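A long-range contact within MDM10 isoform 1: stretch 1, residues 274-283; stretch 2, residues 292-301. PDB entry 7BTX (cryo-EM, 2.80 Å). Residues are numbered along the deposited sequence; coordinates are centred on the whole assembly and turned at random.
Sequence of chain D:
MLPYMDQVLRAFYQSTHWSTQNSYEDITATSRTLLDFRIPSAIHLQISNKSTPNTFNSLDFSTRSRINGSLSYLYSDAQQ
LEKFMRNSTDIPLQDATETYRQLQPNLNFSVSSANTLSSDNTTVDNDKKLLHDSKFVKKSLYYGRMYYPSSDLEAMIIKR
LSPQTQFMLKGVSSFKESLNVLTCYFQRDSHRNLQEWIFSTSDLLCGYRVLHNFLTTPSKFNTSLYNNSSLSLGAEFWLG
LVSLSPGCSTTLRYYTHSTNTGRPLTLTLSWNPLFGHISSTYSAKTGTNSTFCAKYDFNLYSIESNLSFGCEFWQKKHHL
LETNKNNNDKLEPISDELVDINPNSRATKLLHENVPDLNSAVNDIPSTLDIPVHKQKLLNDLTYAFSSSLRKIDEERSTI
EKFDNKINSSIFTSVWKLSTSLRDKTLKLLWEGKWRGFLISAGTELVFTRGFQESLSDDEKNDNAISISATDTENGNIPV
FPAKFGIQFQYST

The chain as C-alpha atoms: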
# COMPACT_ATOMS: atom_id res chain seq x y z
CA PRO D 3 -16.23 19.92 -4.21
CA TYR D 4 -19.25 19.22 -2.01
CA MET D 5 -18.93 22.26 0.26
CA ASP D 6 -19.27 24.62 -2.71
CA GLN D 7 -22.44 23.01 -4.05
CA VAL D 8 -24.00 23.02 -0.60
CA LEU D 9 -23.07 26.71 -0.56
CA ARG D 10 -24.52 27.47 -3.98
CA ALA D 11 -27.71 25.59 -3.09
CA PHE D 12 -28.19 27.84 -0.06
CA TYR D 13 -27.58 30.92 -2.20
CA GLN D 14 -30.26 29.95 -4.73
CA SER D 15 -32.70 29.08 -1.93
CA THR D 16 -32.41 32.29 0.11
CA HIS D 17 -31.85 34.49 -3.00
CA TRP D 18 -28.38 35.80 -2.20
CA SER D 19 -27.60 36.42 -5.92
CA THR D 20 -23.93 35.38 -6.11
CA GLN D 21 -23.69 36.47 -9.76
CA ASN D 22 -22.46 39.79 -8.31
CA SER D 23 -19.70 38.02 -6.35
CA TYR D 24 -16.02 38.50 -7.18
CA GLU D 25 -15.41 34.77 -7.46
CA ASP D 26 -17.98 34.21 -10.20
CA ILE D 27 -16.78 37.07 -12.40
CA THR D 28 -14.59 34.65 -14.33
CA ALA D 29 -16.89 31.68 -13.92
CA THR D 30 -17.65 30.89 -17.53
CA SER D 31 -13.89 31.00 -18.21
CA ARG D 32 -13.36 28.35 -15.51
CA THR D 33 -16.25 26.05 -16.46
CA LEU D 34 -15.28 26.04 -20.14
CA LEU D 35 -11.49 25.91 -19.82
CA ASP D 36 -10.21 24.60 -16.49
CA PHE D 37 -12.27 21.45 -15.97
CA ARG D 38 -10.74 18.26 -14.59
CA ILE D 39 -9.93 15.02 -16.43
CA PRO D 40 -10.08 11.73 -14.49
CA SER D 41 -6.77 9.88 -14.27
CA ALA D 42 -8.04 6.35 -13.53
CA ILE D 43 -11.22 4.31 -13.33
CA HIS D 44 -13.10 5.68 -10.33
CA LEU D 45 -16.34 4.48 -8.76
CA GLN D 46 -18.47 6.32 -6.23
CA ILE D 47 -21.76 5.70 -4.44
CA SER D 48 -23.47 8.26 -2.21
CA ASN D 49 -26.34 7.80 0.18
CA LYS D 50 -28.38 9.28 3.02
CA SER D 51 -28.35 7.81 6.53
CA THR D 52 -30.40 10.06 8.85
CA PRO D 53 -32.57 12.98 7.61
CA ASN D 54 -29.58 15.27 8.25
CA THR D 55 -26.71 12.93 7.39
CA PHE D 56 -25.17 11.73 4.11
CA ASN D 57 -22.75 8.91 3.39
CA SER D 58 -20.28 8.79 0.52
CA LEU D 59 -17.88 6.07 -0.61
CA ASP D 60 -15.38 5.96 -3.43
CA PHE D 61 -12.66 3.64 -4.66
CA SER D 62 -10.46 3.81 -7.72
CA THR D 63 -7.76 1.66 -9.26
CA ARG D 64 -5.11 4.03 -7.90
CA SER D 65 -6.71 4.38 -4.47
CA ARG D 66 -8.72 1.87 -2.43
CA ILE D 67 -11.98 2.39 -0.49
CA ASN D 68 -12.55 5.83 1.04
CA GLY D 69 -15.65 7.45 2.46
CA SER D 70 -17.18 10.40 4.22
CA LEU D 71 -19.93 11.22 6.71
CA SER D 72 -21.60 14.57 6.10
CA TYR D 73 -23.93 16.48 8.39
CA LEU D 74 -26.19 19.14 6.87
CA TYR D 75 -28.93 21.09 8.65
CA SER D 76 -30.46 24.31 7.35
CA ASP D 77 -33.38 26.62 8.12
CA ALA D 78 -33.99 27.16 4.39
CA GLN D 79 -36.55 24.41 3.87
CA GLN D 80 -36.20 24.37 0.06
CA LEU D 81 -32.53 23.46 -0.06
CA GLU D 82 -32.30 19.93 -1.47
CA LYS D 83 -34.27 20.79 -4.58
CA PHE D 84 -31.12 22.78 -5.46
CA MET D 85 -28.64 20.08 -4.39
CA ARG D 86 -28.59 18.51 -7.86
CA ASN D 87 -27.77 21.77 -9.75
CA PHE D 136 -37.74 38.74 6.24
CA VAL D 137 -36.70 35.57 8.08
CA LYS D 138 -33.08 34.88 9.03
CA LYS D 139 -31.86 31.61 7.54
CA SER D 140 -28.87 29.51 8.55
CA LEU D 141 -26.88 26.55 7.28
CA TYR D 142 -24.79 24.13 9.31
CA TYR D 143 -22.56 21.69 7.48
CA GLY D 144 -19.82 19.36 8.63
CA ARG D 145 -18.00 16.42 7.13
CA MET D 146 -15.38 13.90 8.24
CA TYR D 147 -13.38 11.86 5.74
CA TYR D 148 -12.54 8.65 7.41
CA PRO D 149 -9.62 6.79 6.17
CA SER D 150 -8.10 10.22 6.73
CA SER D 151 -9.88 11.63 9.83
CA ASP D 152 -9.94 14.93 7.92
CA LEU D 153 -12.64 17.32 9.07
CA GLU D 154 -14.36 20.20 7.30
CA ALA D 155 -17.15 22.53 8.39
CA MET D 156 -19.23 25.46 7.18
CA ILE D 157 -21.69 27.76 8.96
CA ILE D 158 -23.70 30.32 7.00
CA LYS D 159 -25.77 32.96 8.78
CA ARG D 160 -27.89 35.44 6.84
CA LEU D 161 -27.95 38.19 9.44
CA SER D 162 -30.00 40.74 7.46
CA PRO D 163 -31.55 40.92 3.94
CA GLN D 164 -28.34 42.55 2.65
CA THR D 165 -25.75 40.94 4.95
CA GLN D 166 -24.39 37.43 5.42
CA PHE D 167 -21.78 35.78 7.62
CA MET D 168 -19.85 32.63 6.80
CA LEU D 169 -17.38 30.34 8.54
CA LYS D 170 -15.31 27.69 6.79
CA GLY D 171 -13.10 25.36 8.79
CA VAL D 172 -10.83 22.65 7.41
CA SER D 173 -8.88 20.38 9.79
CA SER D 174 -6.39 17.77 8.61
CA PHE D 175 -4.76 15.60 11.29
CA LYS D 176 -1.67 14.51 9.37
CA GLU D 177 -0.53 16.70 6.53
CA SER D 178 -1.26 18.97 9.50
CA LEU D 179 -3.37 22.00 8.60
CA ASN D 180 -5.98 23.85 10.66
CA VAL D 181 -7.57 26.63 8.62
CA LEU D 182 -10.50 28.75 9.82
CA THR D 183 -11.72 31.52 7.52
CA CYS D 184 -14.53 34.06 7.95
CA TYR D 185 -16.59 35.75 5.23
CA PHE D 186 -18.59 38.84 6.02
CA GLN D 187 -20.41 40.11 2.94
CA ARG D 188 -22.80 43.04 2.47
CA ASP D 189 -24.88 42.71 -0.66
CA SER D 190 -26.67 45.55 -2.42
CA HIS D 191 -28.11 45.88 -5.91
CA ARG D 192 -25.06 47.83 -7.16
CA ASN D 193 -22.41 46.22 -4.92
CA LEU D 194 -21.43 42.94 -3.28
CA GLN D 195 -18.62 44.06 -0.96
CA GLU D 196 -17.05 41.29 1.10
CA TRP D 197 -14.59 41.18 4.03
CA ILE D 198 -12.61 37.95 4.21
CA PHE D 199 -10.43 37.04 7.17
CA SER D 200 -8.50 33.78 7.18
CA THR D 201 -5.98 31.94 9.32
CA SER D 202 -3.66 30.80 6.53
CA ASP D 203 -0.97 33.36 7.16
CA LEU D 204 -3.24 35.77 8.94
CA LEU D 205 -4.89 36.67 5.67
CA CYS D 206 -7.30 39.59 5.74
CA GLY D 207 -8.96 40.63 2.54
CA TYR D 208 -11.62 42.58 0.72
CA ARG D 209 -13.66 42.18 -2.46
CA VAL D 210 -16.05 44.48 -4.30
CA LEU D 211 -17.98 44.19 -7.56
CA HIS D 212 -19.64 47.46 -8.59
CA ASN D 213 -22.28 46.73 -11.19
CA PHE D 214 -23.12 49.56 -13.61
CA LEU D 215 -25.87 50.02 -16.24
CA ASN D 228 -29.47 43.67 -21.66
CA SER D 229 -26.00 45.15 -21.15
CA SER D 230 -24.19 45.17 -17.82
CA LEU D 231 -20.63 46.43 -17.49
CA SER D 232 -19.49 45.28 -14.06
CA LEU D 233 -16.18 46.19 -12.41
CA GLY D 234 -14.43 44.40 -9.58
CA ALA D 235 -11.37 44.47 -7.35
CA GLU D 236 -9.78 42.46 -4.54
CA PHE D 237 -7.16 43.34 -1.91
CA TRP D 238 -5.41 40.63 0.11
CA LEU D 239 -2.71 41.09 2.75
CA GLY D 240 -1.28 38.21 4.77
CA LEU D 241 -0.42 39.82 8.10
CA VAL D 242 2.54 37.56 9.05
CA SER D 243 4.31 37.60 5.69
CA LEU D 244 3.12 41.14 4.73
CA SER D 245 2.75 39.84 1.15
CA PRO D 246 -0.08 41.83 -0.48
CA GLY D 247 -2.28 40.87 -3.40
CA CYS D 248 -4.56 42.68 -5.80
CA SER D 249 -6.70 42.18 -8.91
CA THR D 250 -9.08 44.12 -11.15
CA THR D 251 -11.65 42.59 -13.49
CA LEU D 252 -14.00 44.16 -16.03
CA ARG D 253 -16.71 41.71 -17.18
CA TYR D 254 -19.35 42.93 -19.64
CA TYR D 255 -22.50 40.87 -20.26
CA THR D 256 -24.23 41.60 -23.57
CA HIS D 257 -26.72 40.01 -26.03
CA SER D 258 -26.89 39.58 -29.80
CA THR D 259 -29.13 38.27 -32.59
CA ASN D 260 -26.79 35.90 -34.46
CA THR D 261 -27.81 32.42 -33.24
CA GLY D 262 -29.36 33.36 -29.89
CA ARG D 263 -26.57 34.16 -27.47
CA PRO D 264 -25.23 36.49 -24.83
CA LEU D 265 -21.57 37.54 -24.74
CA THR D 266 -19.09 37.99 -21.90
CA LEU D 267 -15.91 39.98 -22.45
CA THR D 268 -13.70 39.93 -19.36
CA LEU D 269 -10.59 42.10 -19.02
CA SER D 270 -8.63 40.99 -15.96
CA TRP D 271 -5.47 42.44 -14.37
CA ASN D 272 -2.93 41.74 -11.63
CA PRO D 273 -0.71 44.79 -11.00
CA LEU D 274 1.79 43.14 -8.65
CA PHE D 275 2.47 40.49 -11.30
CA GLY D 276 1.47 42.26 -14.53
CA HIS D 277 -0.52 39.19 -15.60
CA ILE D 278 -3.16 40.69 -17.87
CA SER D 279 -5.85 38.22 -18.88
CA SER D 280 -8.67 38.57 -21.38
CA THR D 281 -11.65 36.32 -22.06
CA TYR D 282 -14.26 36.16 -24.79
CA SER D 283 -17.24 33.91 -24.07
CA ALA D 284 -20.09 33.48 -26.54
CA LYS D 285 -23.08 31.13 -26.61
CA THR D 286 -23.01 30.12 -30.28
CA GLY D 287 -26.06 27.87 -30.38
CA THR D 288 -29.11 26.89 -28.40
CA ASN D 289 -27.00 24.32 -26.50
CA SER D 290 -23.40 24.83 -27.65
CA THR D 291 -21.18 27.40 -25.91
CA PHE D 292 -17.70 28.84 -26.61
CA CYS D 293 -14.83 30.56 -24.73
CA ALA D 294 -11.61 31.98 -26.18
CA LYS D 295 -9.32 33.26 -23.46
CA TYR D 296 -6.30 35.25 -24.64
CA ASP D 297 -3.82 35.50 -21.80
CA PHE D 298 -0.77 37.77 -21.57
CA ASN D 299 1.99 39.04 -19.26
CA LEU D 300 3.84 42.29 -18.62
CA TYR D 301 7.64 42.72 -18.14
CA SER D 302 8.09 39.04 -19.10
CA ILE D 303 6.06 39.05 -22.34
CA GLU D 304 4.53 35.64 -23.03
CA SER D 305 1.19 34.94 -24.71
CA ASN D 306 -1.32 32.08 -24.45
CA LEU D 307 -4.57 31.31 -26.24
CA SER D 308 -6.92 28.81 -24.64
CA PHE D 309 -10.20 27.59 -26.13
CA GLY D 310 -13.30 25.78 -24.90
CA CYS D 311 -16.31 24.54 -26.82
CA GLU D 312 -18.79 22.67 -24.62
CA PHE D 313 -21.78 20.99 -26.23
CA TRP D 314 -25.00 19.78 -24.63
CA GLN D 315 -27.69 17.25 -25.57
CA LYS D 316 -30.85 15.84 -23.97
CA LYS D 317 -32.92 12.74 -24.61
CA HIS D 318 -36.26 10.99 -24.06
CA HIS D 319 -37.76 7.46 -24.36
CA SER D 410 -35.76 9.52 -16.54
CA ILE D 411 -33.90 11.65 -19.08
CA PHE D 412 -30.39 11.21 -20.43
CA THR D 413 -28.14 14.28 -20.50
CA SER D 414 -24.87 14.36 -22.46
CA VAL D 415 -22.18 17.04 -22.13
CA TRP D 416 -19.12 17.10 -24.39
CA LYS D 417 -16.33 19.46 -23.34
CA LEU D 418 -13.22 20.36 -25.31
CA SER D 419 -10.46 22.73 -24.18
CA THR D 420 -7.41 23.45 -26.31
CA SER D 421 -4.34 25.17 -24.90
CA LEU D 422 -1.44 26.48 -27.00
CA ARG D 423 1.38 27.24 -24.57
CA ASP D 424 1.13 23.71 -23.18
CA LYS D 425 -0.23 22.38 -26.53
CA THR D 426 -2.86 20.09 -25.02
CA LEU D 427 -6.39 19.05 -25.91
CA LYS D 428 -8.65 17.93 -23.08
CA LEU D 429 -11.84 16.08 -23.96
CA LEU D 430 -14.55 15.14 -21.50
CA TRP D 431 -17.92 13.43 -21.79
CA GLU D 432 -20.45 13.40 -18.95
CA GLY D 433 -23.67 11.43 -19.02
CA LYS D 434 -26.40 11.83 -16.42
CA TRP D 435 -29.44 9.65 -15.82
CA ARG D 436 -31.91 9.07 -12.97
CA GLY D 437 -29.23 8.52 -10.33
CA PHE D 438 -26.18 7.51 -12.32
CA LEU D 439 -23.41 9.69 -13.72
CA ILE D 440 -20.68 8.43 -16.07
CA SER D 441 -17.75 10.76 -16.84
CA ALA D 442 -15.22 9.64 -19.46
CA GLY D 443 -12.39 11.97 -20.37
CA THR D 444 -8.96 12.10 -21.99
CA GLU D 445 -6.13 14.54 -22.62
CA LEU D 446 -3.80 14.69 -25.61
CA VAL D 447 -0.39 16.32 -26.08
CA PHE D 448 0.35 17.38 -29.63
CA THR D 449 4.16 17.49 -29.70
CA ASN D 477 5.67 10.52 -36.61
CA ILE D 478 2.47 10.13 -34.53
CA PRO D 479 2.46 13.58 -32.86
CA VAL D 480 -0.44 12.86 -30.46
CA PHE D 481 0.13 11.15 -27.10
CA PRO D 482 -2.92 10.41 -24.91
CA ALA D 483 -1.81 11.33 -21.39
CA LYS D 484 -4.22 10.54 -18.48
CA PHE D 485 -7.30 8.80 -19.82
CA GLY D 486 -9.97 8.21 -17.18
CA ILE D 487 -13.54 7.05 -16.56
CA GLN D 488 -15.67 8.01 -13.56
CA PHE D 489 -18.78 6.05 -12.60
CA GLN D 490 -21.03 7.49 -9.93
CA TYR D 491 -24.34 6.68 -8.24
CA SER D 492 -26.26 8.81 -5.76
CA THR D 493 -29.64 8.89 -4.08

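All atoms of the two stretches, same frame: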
# COMPACT_ATOMS: atom_id res chain seq x y z
N LEU D 274 0.56 43.57 -9.31
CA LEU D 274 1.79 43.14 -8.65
C LEU D 274 2.54 42.13 -9.49
O LEU D 274 3.75 41.95 -9.32
CB LEU D 274 1.50 42.56 -7.27
CG LEU D 274 1.43 43.53 -6.09
CD1 LEU D 274 0.13 44.33 -6.05
CD2 LEU D 274 1.63 42.78 -4.79
N PHE D 275 1.85 41.45 -10.41
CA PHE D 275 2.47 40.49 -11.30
C PHE D 275 2.45 40.91 -12.76
O PHE D 275 3.23 40.37 -13.55
CB PHE D 275 1.80 39.11 -11.19
CG PHE D 275 2.22 38.33 -9.98
CD1 PHE D 275 3.25 38.77 -9.16
CD2 PHE D 275 1.58 37.15 -9.66
CE1 PHE D 275 3.64 38.04 -8.05
CE2 PHE D 275 1.96 36.41 -8.54
CZ PHE D 275 2.99 36.86 -7.74
N GLY D 276 1.58 41.85 -13.14
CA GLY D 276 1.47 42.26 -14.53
C GLY D 276 0.74 41.28 -15.42
O GLY D 276 0.76 41.44 -16.64
N HIS D 277 0.09 40.27 -14.83
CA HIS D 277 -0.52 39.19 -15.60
C HIS D 277 -1.90 39.62 -16.09
O HIS D 277 -2.93 39.35 -15.48
CB HIS D 277 -0.59 37.93 -14.76
CG HIS D 277 -1.11 36.74 -15.50
ND1 HIS D 277 -2.38 36.24 -15.30
CD2 HIS D 277 -0.54 35.96 -16.44
CE1 HIS D 277 -2.56 35.20 -16.09
NE2 HIS D 277 -1.46 35.00 -16.79
N ILE D 278 -1.90 40.30 -17.24
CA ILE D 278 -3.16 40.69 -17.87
C ILE D 278 -3.79 39.47 -18.52
O ILE D 278 -3.14 38.75 -19.28
CB ILE D 278 -2.92 41.81 -18.89
CG1 ILE D 278 -2.31 43.03 -18.20
CG2 ILE D 278 -4.21 42.18 -19.59
CD1 ILE D 278 -2.18 44.24 -19.09
N SER D 279 -5.06 39.24 -18.22
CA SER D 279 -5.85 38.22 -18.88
C SER D 279 -6.96 38.88 -19.68
O SER D 279 -7.26 40.07 -19.52
CB SER D 279 -6.46 37.24 -17.88
OG SER D 279 -7.50 36.51 -18.49
N SER D 280 -7.58 38.10 -20.56
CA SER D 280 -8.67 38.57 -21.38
C SER D 280 -9.47 37.38 -21.85
O SER D 280 -8.89 36.37 -22.25
CB SER D 280 -8.16 39.37 -22.58
OG SER D 280 -9.22 39.79 -23.40
N THR D 281 -10.80 37.47 -21.82
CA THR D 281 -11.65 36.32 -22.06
C THR D 281 -12.85 36.74 -22.89
O THR D 281 -13.58 37.65 -22.51
CB THR D 281 -12.13 35.71 -20.74
OG1 THR D 281 -11.03 35.06 -20.09
CG2 THR D 281 -13.22 34.70 -20.98
N TYR D 282 -13.03 36.08 -24.03
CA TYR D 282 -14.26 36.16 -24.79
C TYR D 282 -15.07 34.90 -24.51
O TYR D 282 -14.51 33.82 -24.34
CB TYR D 282 -13.97 36.30 -26.28
CG TYR D 282 -15.18 36.29 -27.17
CD1 TYR D 282 -15.55 35.15 -27.86
CD2 TYR D 282 -15.93 37.44 -27.35
CE1 TYR D 282 -16.65 35.14 -28.68
CE2 TYR D 282 -17.03 37.44 -28.17
CZ TYR D 282 -17.39 36.29 -28.83
OH TYR D 282 -18.49 36.29 -29.65
N SER D 283 -16.39 35.04 -24.44
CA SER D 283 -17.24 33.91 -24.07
C SER D 283 -18.61 34.06 -24.72
O SER D 283 -19.47 34.77 -24.19
CB SER D 283 -17.38 33.81 -22.56
OG SER D 283 -18.29 32.79 -22.22
N PHE D 292 -19.05 28.61 -26.12
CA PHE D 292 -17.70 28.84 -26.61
C PHE D 292 -16.95 29.82 -25.71
O PHE D 292 -17.57 30.70 -25.11
CB PHE D 292 -17.74 29.35 -28.05
CG PHE D 292 -16.40 29.69 -28.62
CD1 PHE D 292 -15.48 28.69 -28.88
CD2 PHE D 292 -16.06 31.00 -28.88
CE1 PHE D 292 -14.24 29.00 -29.40
CE2 PHE D 292 -14.82 31.32 -29.41
CZ PHE D 292 -13.91 30.32 -29.67
N CYS D 293 -15.63 29.68 -25.59
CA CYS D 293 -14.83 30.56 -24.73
C CYS D 293 -13.41 30.61 -25.27
O CYS D 293 -12.73 29.58 -25.33
CB CYS D 293 -14.84 30.10 -23.28
SG CYS D 293 -13.86 31.10 -22.16
N ALA D 294 -12.96 31.80 -25.64
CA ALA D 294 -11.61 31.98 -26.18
C ALA D 294 -10.83 32.97 -25.32
O ALA D 294 -10.83 34.18 -25.52
CB ALA D 294 -11.68 32.45 -27.63
N LYS D 295 -10.12 32.42 -24.34
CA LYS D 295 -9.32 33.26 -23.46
C LYS D 295 -7.97 33.55 -24.10
O LYS D 295 -7.23 32.63 -24.45
CB LYS D 295 -9.11 32.59 -22.11
CG LYS D 295 -8.07 33.27 -21.25
CD LYS D 295 -8.15 32.83 -19.81
CE LYS D 295 -7.41 31.54 -19.60
NZ LYS D 295 -7.40 31.14 -18.17
N TYR D 296 -7.63 34.83 -24.24
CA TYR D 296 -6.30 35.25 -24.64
C TYR D 296 -5.58 35.80 -23.42
O TYR D 296 -5.95 36.85 -22.90
CB TYR D 296 -6.34 36.30 -25.74
CG TYR D 296 -4.99 36.91 -26.01
CD1 TYR D 296 -3.97 36.14 -26.56
CD2 TYR D 296 -4.72 38.24 -25.71
CE1 TYR D 296 -2.72 36.68 -26.80
CE2 TYR D 296 -3.48 38.78 -25.95
CZ TYR D 296 -2.48 38.00 -26.49
OH TYR D 296 -1.24 38.54 -26.74
N ASP D 297 -4.57 35.08 -22.97
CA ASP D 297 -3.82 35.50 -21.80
C ASP D 297 -2.60 36.30 -22.24
O ASP D 297 -2.24 36.33 -23.42
CB ASP D 297 -3.43 34.27 -20.98
CG ASP D 297 -3.18 34.59 -19.54
OD1 ASP D 297 -4.09 34.33 -18.72
OD2 ASP D 297 -2.09 35.09 -19.22
N PHE D 298 -1.94 36.96 -21.28
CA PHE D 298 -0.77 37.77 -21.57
C PHE D 298 0.09 37.91 -20.32
O PHE D 298 -0.20 37.29 -19.30
CB PHE D 298 -1.18 39.14 -22.12
CG PHE D 298 -0.13 39.81 -22.96
CD1 PHE D 298 0.43 39.15 -24.04
CD2 PHE D 298 0.33 41.07 -22.63
CE1 PHE D 298 1.42 39.76 -24.80
CE2 PHE D 298 1.31 41.68 -23.39
CZ PHE D 298 1.86 41.02 -24.48
N ASN D 299 1.15 38.72 -20.40
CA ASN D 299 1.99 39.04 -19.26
C ASN D 299 2.72 40.35 -19.53
O ASN D 299 2.96 40.69 -20.69
CB ASN D 299 3.00 37.91 -19.00
CG ASN D 299 3.43 37.84 -17.56
OD1 ASN D 299 3.76 38.85 -16.95
ND2 ASN D 299 3.42 36.64 -17.00
N LEU D 300 3.04 41.09 -18.48
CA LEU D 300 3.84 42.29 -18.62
C LEU D 300 5.19 42.09 -17.94
O LEU D 300 5.32 41.33 -16.97
CB LEU D 300 3.10 43.51 -18.07
CG LEU D 300 1.87 43.96 -18.84
CD1 LEU D 300 1.39 45.31 -18.33
CD2 LEU D 300 2.15 44.03 -20.33
N TYR D 301 6.22 42.73 -18.51
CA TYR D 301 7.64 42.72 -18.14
C TYR D 301 8.33 41.37 -18.38
O TYR D 301 9.54 41.25 -18.20
CB TYR D 301 7.87 43.13 -16.67
CG TYR D 301 7.21 44.42 -16.26
CD1 TYR D 301 7.69 45.65 -16.71
CD2 TYR D 301 6.13 44.42 -15.38
CE1 TYR D 301 7.10 46.83 -16.33
CE2 TYR D 301 5.53 45.60 -14.99
CZ TYR D 301 6.02 46.81 -15.46
OH TYR D 301 5.43 47.99 -15.07

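The most unusual feature of this contact is a histidine and an aspartate set very close without hydrogen-bond geometry: His277 NE2 lies 2.5 Å from Asp297 OD2, yet the angle is poor and the carboxylate oxygen sits oblique to the imidazole ring. The carboxylate is also engaged within its own stretch, where Phe298 N donates a weak bond to Asp297 OD2 (2.8 Å, 121°). Both side chains leave the backbone sideways and then bend nearer to the opposing stretch, each with chi1 in the t well, which is how they come to meet. At 2.80 Å resolution, the short separation is better read as proximity than as a precise bond length.

The backbone supplies the more regular evidence. The two strands, paired around Tyr282 and Ala294, run antiparallel, with 168° between their directions and a closest axial approach of 4.6 Å. Tyr282 and Ala294 form the hydrogen-bonded pair: Tyr282 N donates to Ala294 O (3.3 Å, 169°) and Ala294 N to Tyr282 O (2.9 Å, 147°). The neighbouring Thr281 and Lys295 are a non-hydrogen-bonded pair, and their CA atoms are correspondingly closer, 4.1 Å against 5.1 Å for the CA atoms of Tyr282 and Ala294. Away from the Ser283/Phe292 end, where the chain joins the two stretches, two further bonds are weak: Tyr296 N to Ser280 O (2.8 Å, 129°) and Leu300 N to Gly276 O (3.0 Å, 125°). Supplementary CA-H...O contacts include Cys293 CA to Tyr282 O at 3.3 Å and Lys295 CA to Ser280 O at 3.4 Å.

Side chains alternate across the sheet. Thr281, Lys295 and Cys293 share one face, where Thr281 CG2 packs 3.8 Å from Cys293 SG and Thr281 OG1 lies 3.6 Å from Lys295 CG. These compact threonine and cysteine groups suit a buried position, while the aliphatic part of Lys295 makes the contact and its end leads away. Tyr282 and Ala294 point to the other face. The Tyr282 and Phe292 rings meet edge to edge, CE1 of Tyr282 to CD2 of Phe292 at 4.2 Å.

Beyond the strands, Ile278 CD1 touches Leu300 CD1 at 3.8 Å, an apolar contact between two branched side chains. Gly276 is buried, and its positive phi (76°) favours glycine; an ideal CB would lie 3.1 Å from Leu300 CB, a tight fit. Altogether 756 Å² is buried, counting both sides.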